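Local coordinates for type IV pilin protein (Neisseria meningitidis, PDB 5V0M) that is a non-core minor pilin of type IV pili, probably incorporated into the pilus fibre and contributing to cell adhesion, at residues A[10-15]-A[45-50]. Residues are numbered along the deposited sequence; the frame is centred on the assembly and turned at random.
Sequences SEVRTT and KYFNVT
V12 lies over one face of the F47 ring, a worked example of how a pilin fastens its long N-terminal helix to the sheet by apolar side chains. The valine comes down on the CD2 side of the ring: V12 CB stands 4.1 Å from the centroid of the F47 ring, 28° off the normal, a CH-pi contact. V12 CG2, set anti to its own backbone N, sits over the root of the ring, 3.7 Å from F47 CG, while V12 CG1 hangs toward the rim, 4.0 Å from F47 CE2. The two side chains cross at about a right angle, and the valine's CB and both methyls run along the CG-CD2-CE2 side of the ring. One helical turn on, the packing thins to a single methyl pair, T15 CG2 and V49 CG2 at 4.1 Å. The T15 hydroxyl is hydrogen-bonded to the side-chain amide of N44, and no hydrogen bond links the two segments. Toward solvent, the E11 carboxylate and the Y46 ring flank this buried patch without closing on each other. Within the pilin fold, helix 3-30 packs on the antiparallel sheet at its edge strand 47-54, where L9 of the helix touches F47, and A63 of the adjoining strand 59-65 meets both V12 and F47.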
# COMPACT_ATOMS: atom_id res chain seq x y z
N SER A 10 -1.64 9.87 4.75
CA SER A 10 -3.08 9.67 4.70
C SER A 10 -3.52 9.30 3.29
O SER A 10 -4.39 8.43 3.10
CB SER A 10 -3.79 10.92 5.21
OG SER A 10 -5.20 10.80 5.09
N GLU A 11 -2.92 9.93 2.29
CA GLU A 11 -3.32 9.64 0.92
C GLU A 11 -2.90 8.24 0.50
O GLU A 11 -3.62 7.59 -0.27
CB GLU A 11 -2.79 10.72 -0.02
CG GLU A 11 -3.55 12.04 0.21
CD GLU A 11 -2.96 13.23 -0.54
OE1 GLU A 11 -1.85 13.10 -1.12
OE2 GLU A 11 -3.61 14.30 -0.54
N VAL A 12 -1.73 7.76 0.94
CA VAL A 12 -1.34 6.41 0.51
C VAL A 12 -2.20 5.37 1.19
O VAL A 12 -2.44 4.28 0.63
CB VAL A 12 0.17 6.16 0.71
CG1 VAL A 12 0.49 5.86 2.16
CG2 VAL A 12 0.62 5.01 -0.16
N ARG A 13 -2.74 5.67 2.37
CA ARG A 13 -3.74 4.78 2.95
C ARG A 13 -4.89 4.59 1.96
O ARG A 13 -5.33 3.46 1.72
CB ARG A 13 -4.26 5.35 4.28
CG ARG A 13 -5.40 4.59 4.89
CD ARG A 13 -5.97 5.37 6.10
NE ARG A 13 -5.01 5.48 7.20
CZ ARG A 13 -4.97 4.64 8.25
NH1 ARG A 13 -5.83 3.64 8.34
NH2 ARG A 13 -4.07 4.82 9.20
N THR A 14 -5.36 5.67 1.36
CA THR A 14 -6.46 5.60 0.41
C THR A 14 -6.06 4.81 -0.84
O THR A 14 -6.83 3.99 -1.34
CB THR A 14 -6.92 7.01 0.06
OG1 THR A 14 -7.41 7.63 1.27
CG2 THR A 14 -8.02 6.98 -0.98
N THR A 15 -4.87 5.05 -1.36
CA THR A 15 -4.40 4.31 -2.54
C THR A 15 -4.38 2.81 -2.26
O THR A 15 -4.80 2.00 -3.09
CB THR A 15 -2.98 4.77 -2.90
OG1 THR A 15 -2.96 6.18 -3.16
CG2 THR A 15 -2.49 4.04 -4.12
N LYS A 45 1.77 9.35 -6.40
CA LYS A 45 2.90 10.20 -6.77
C LYS A 45 4.09 10.02 -5.83
O LYS A 45 5.23 10.22 -6.23
CB LYS A 45 2.41 11.67 -6.70
CG LYS A 45 3.19 12.69 -7.45
CD LYS A 45 2.32 13.94 -7.81
CE LYS A 45 1.61 14.58 -6.63
NZ LYS A 45 1.25 16.01 -6.93
N TYR A 46 3.83 9.67 -4.57
CA TYR A 46 4.80 9.71 -3.48
C TYR A 46 5.23 8.34 -2.99
O TYR A 46 6.16 8.27 -2.17
CB TYR A 46 4.18 10.50 -2.32
CG TYR A 46 3.90 11.93 -2.72
CD1 TYR A 46 4.93 12.78 -3.11
CD2 TYR A 46 2.60 12.42 -2.73
CE1 TYR A 46 4.67 14.08 -3.47
CE2 TYR A 46 2.34 13.74 -3.10
CZ TYR A 46 3.38 14.54 -3.49
OH TYR A 46 3.12 15.87 -3.83
N PHE A 47 4.57 7.27 -3.44
CA PHE A 47 4.84 5.91 -3.00
C PHE A 47 4.61 4.96 -4.17
O PHE A 47 3.60 5.07 -4.89
CB PHE A 47 3.89 5.44 -1.88
CG PHE A 47 4.06 6.17 -0.58
CD1 PHE A 47 4.81 5.61 0.46
CD2 PHE A 47 3.44 7.38 -0.38
CE1 PHE A 47 4.95 6.28 1.67
CE2 PHE A 47 3.60 8.04 0.82
CZ PHE A 47 4.36 7.49 1.84
N ASN A 48 5.54 4.02 -4.32
CA ASN A 48 5.44 2.94 -5.30
C ASN A 48 4.70 1.77 -4.67
O ASN A 48 5.10 1.29 -3.60
CB ASN A 48 6.85 2.53 -5.70
CG ASN A 48 7.58 3.60 -6.46
OD1 ASN A 48 6.98 4.32 -7.25
ND2 ASN A 48 8.88 3.69 -6.23
N VAL A 49 3.60 1.34 -5.28
CA VAL A 49 2.76 0.28 -4.73
C VAL A 49 3.04 -1.03 -5.47
O VAL A 49 2.97 -1.08 -6.70
CB VAL A 49 1.28 0.67 -4.81
CG1 VAL A 49 0.39 -0.45 -4.33
CG2 VAL A 49 1.02 1.95 -4.00
N THR A 50 3.29 -2.09 -4.71
CA THR A 50 3.54 -3.41 -5.26
C THR A 50 2.79 -4.44 -4.43
O THR A 50 2.29 -4.15 -3.34
CB THR A 50 5.04 -3.72 -5.21
OG1 THR A 50 5.48 -3.63 -3.85
CG2 THR A 50 5.83 -2.76 -6.08